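Local coordinates for CurF (Lyngbya majuscula, PDB 2Q35), which catalyses, through its ECH2 domain of the crotonase family, a decarboxylation in the beta-branching of a polyketide chain, at the interface of chains A and B. Sequence-based numbering; all coordinates share one arbitrary frame. Chains: chain A/B, CurF.

Contact 1: the interface of chains A and B. Residues chain A 133, 225, 229; chain B 198-199, 202-203, 206.
A:Ile225 and A:Thr229, one helical turn apart on helix 197-230 of chain A, pack against B:Ser199, B:Ala202 and B:His206 on the same helix of chain B, with A:Thr133 from a neighbouring loop completing the patch. This is a helix-to-helix part of the interface between two CurF copies. The tight part is apolar. The methyl of B:Ala202 is touched by A:Ile225 and A:Thr229: CG2 of A:Ile225 lies 3.8 Å from B:Ala202 CB, and CG2 of A:Thr229 reaches the same CB at 4.0 Å. In A:Ile225 the CG1 branch stands anti to the carbonyl carbon (chi1 -62°), and its extended end carries CD1 to B:His206. There CD1 comes 3.6 Å from the imidazole ND1 and also touches CB, so the methyl covers the root of the histidine side chain rather than its far rim. A:Thr133 sends its CG2 toward the backbone carbonyl of B:Ser199 and past CB of B:Leu203, a lighter contact.

No direct polar bond joins the chains here. Instead, A:Thr229 turns its hydroxyl back into its own chain: OG1 sits between the backbone N and the carbonyl carbon (chi1 65°), where it accepts a nearly straight bond from A:Thr133 N and pairs with A:Thr133 OG1 at 2.9 Å. That leaves CB and CG2 to face B:Ser199. An alanine in place of A:Thr229 would probably leave A:Thr133 N and OG1 without this partner and open a gap beside B:Ala202 and B:Ser199.

The looser side lies toward B:Leu198, which contributes little buried surface, and here a water molecule spans the two helices. It is held by the backbone carbonyl of A:Thr229 and, at 2.9 Å, by the hydroxyl OG of B:Ser199.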
loop_
_atom_site.group_PDB
_atom_site.type_symbol
_atom_site.label_atom_id
_atom_site.label_comp_id
_atom_site.label_asym_id
_atom_site.label_seq_id
_atom_site.Cartn_x
_atom_site.Cartn_y
_atom_site.Cartn_z
ATOM N N THR A 133 21.154 2.960 -12.667
ATOM C CA THR A 133 19.849 2.443 -12.218
ATOM C C THR A 133 19.997 1.112 -11.469
ATOM O O THR A 133 21.041 0.457 -11.569
ATOM C CB THR A 133 18.896 2.272 -13.414
ATOM O OG1 THR A 133 19.534 1.434 -14.385
ATOM C CG2 THR A 133 18.610 3.630 -14.075
ATOM N N ILE A 225 18.337 -2.235 -18.275
ATOM C CA ILE A 225 18.425 -0.769 -18.164
ATOM C C ILE A 225 19.737 -0.440 -17.453
ATOM O O ILE A 225 20.442 0.521 -17.805
ATOM C CB ILE A 225 17.206 -0.204 -17.369
ATOM C CG1 ILE A 225 15.902 -0.521 -18.107
ATOM C CG2 ILE A 225 17.347 1.317 -17.117
ATOM C CD1 ILE A 225 14.669 -0.491 -17.205
ATOM N N THR A 229 22.758 2.275 -18.411
ATOM C CA THR A 229 23.076 3.448 -17.580
ATOM C C THR A 229 24.406 3.339 -16.834
ATOM O O THR A 229 25.026 4.373 -16.511
ATOM C CB THR A 229 21.938 3.791 -16.601
ATOM O OG1 THR A 229 21.781 2.732 -15.650
ATOM C CG2 THR A 229 20.631 4.033 -17.335
ATOM N N LEU B 198 20.355 10.885 -18.263
ATOM C CA LEU B 198 20.070 9.603 -18.927
ATOM C C LEU B 198 19.492 8.598 -17.933
ATOM O O LEU B 198 18.528 7.892 -18.245
ATOM C CB LEU B 198 21.331 9.004 -19.592
ATOM C CG LEU B 198 21.040 7.870 -20.594
ATOM C CD1 LEU B 198 20.602 8.435 -21.941
ATOM C CD2 LEU B 198 22.245 6.953 -20.795
ATOM N N SER B 199 20.069 8.573 -16.724
ATOM C CA SER B 199 19.639 7.625 -15.693
ATOM C C SER B 199 18.273 8.014 -15.133
ATOM O O SER B 199 17.429 7.147 -14.852
ATOM C CB SER B 199 20.680 7.565 -14.570
ATOM O OG SER B 199 21.910 7.032 -15.045
ATOM N N ALA B 202 15.612 7.029 -17.793
ATOM C CA ALA B 202 15.488 5.563 -17.849
ATOM C C ALA B 202 14.748 5.022 -16.623
ATOM O O ALA B 202 13.840 4.180 -16.726
ATOM C CB ALA B 202 16.838 4.932 -17.980
ATOM N N LEU B 203 15.102 5.552 -15.451
ATOM C CA LEU B 203 14.463 5.109 -14.230
ATOM C C LEU B 203 12.989 5.469 -14.236
ATOM O O LEU B 203 12.155 4.645 -13.879
ATOM C CB LEU B 203 15.159 5.759 -13.005
ATOM C CG LEU B 203 14.576 5.330 -11.658
ATOM C CD1 LEU B 203 14.717 3.834 -11.439
ATOM C CD2 LEU B 203 15.289 6.131 -10.503
ATOM N N HIS B 206 10.939 3.196 -16.393
ATOM C CA HIS B 206 10.793 1.911 -15.725
ATOM C C HIS B 206 9.755 1.959 -14.594
ATOM O O HIS B 206 8.830 1.137 -14.566
ATOM C CB HIS B 206 12.162 1.470 -15.211
ATOM C CG HIS B 206 12.121 0.226 -14.375
ATOM N ND1 HIS B 206 11.912 -1.021 -14.913
ATOM C CD2 HIS B 206 12.260 0.047 -13.041
ATOM C CE1 HIS B 206 11.910 -1.923 -13.942
ATOM N NE2 HIS B 206 12.135 -1.301 -12.798
HETATM O O HOH W 1 23.935 6.922 -17.085
#

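Contact 2: the interface of chains A and B. Residues chain A 152-153, 156-157; chain B 92, 113-114, 192, 200, 203, 207.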
loop_
_atom_site.group_PDB
_atom_site.type_symbol
_atom_site.label_atom_id
_atom_site.label_comp_id
_atom_site.label_asym_id
_atom_site.label_seq_id
_atom_site.Cartn_x
_atom_site.Cartn_y
_atom_site.Cartn_z
ATOM N N GLN A 152 10.047 5.266 -4.126
ATOM C CA GLN A 152 10.360 6.307 -5.127
ATOM C C GLN A 152 11.513 7.207 -4.663
ATOM O O GLN A 152 12.508 7.426 -5.367
ATOM C CB GLN A 152 9.112 7.175 -5.323
ATOM C CG GLN A 152 9.090 8.013 -6.545
ATOM C CD GLN A 152 8.414 7.326 -7.708
ATOM O OE1 GLN A 152 8.336 6.099 -7.769
ATOM N NE2 GLN A 152 7.924 8.114 -8.633
ATOM N N GLU A 153 11.398 7.724 -3.456
ATOM C CA GLU A 153 12.400 8.696 -3.031
ATOM C C GLU A 153 13.762 8.047 -2.790
ATOM O O GLU A 153 14.793 8.606 -3.182
ATOM C CB GLU A 153 11.947 9.452 -1.792
ATOM C CG GLU A 153 12.870 10.626 -1.479
ATOM C CD GLU A 153 12.585 11.261 -0.129
ATOM O OE1 GLU A 153 11.481 11.808 0.043
ATOM O OE2 GLU A 153 13.466 11.226 0.758
ATOM N N TYR A 156 15.271 7.143 -6.380
ATOM C CA TYR A 156 15.739 8.310 -7.136
ATOM C C TYR A 156 16.932 9.032 -6.540
ATOM O O TYR A 156 17.807 9.483 -7.293
ATOM C CB TYR A 156 14.627 9.336 -7.323
ATOM C CG TYR A 156 13.739 9.163 -8.533
ATOM C CD1 TYR A 156 14.112 9.697 -9.773
ATOM C CD2 TYR A 156 12.503 8.533 -8.427
ATOM C CE1 TYR A 156 13.267 9.582 -10.914
ATOM C CE2 TYR A 156 11.651 8.423 -9.540
ATOM C CZ TYR A 156 12.042 8.952 -10.776
ATOM O OH TYR A 156 11.233 8.870 -11.882
ATOM N N THR A 157 16.948 9.214 -5.216
ATOM C CA THR A 157 18.017 10.004 -4.592
ATOM C C THR A 157 19.302 9.214 -4.295
ATOM O O THR A 157 20.387 9.803 -4.237
ATOM C CB THR A 157 17.590 10.687 -3.277
ATOM O OG1 THR A 157 17.408 9.704 -2.254
ATOM C CG2 THR A 157 16.333 11.548 -3.450
ATOM N N PRO B 92 11.601 13.603 -14.168
ATOM C CA PRO B 92 10.770 13.629 -12.949
ATOM C C PRO B 92 10.123 14.987 -12.662
ATOM O O PRO B 92 10.731 16.051 -12.898
ATOM C CB PRO B 92 11.765 13.320 -11.816
ATOM C CG PRO B 92 13.044 12.989 -12.431
ATOM C CD PRO B 92 12.985 13.162 -13.924
ATOM N N ASP B 113 5.519 12.689 -10.128
ATOM C CA ASP B 113 6.282 11.607 -9.533
ATOM C C ASP B 113 6.427 11.753 -8.033
ATOM O O ASP B 113 6.477 10.755 -7.300
ATOM C CB ASP B 113 7.638 11.520 -10.206
ATOM C CG ASP B 113 7.497 11.377 -11.708
ATOM O OD1 ASP B 113 7.092 10.282 -12.188
ATOM O OD2 ASP B 113 7.700 12.380 -12.409
ATOM N N PHE B 114 6.477 13.002 -7.589
ATOM C CA PHE B 114 6.534 13.345 -6.163
ATOM C C PHE B 114 5.517 14.444 -5.898
ATOM O O PHE B 114 5.201 15.230 -6.797
ATOM C CB PHE B 114 7.915 13.885 -5.843
ATOM C CG PHE B 114 9.007 12.864 -6.016
ATOM C CD1 PHE B 114 9.679 12.753 -7.234
ATOM C CD2 PHE B 114 9.351 12.014 -4.976
ATOM C CE1 PHE B 114 10.677 11.800 -7.397
ATOM C CE2 PHE B 114 10.364 11.081 -5.123
ATOM C CZ PHE B 114 11.001 10.958 -6.341
ATOM N N ILE B 192 17.528 15.050 -6.377
ATOM C CA ILE B 192 17.249 14.193 -7.550
ATOM C C ILE B 192 18.181 14.561 -8.708
ATOM O O ILE B 192 18.716 13.661 -9.396
ATOM C CB ILE B 192 15.781 14.274 -7.943
ATOM C CG1 ILE B 192 14.915 13.653 -6.842
ATOM C CG2 ILE B 192 15.526 13.517 -9.276
ATOM C CD1 ILE B 192 13.400 13.878 -7.061
ATOM N N LEU B 200 18.047 9.317 -14.969
ATOM C CA LEU B 200 16.731 9.796 -14.488
ATOM C C LEU B 200 15.611 9.413 -15.461
ATOM O O LEU B 200 14.554 8.924 -15.042
ATOM C CB LEU B 200 16.749 11.297 -14.251
ATOM C CG LEU B 200 17.613 11.748 -13.061
ATOM C CD1 LEU B 200 17.728 13.291 -13.122
ATOM C CD2 LEU B 200 17.017 11.289 -11.763
ATOM N N LEU B 203 15.102 5.552 -15.451
ATOM C CA LEU B 203 14.463 5.109 -14.230
ATOM C C LEU B 203 12.989 5.469 -14.236
ATOM O O LEU B 203 12.155 4.645 -13.879
ATOM C CB LEU B 203 15.159 5.759 -13.005
ATOM C CG LEU B 203 14.576 5.330 -11.658
ATOM C CD1 LEU B 203 14.717 3.834 -11.439
ATOM C CD2 LEU B 203 15.289 6.131 -10.503
ATOM N N LEU B 207 9.879 2.941 -13.696
ATOM C CA LEU B 207 8.977 3.053 -12.551
ATOM C C LEU B 207 7.523 3.351 -12.941
ATOM O O LEU B 207 6.593 2.968 -12.221
ATOM C CB LEU B 207 9.466 4.134 -11.577
ATOM C CG LEU B 207 10.791 3.821 -10.888
ATOM C CD1 LEU B 207 11.291 5.016 -10.083
ATOM C CD2 LEU B 207 10.640 2.621 -9.970
HETATM O O HOH W 2 19.862 11.486 -7.611
HETATM O O HOH W 3 8.665 8.112 -11.369
#
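The phenol ring of A:Tyr156, from helix 148-157, is clasped on both faces by chain B. Over the centre of one face sits the methyl CD2 of B:Leu203, 3.9 Å from the ring centroid in a CH-pi contact. On the same side, CD1 of B:Leu207 comes 3.5 Å from CE2 near the rim. Against the opposite face, B:Phe114 presents its CE1 and CZ edge, offset toward the rim; the two rings meet edge-to-face with their planes 69° apart. B:Pro92 CG reaches CE1 from this B:Phe114 side. At the tyrosine's edge, in plane, B:Leu200 CD2 lies near CD1, with the backbone carbonyl O of A:Gln152 also at the edge. The ring thus acts as a plug in an apolar socket built from helix 197-230, strand 114-118 and the loop at B:Pro92, which should restrict its tilt and rotation.

One turn earlier in the helix, A:Gln152 shares B:Phe114. Its CG, anti to the backbone N (chi1 -163°), sits 3.5 Å from the phenyl CZ, and the chain then bends at chi2, bringing the amide past the ring toward B:Asp113. NE2 makes a weak, bent hydrogen bond of 3.3 Å to the backbone carbonyl O of B:Asp113, while OE1 runs beside CD1 of B:Leu207. The phenyl edge also meets the backbone of A:Glu153, its CE2 lying 3.8 Å from CA, whereas the extended carboxylate arm is directed away from the ring.

Waters supply polar links at both ends of the tyrosine. One water joins its backbone carbonyl to that of B:Ile192, whose CG2 brushes the ring near CD1. At the ring's tip another water lies at the edge, in the ring plane, bridging phenol and carboxylate: it is 2.7 Å from OH of A:Tyr156 and 2.8 Å from OD1 of B:Asp113.

Contact 1 and contact 2 are neighbouring patches of one interface, their C-alpha centres about 10 Å apart. They share B:Leu203, whose CB borders contact 1 while its CD2 serves contact 2; helix 197-230 of chain B therefore supplies surface to both. Chain A answers with different elements, its own helix 197-230 and a loop residue in contact 1 and helix 148-157 in contact 2. Even where helix 197-230 meets its counterpart, different residues face each other, in keeping with an interface that is not an exact two-fold. With three copies in the deposited assembly, the arrangement is consistent with the trimers common among crotonases.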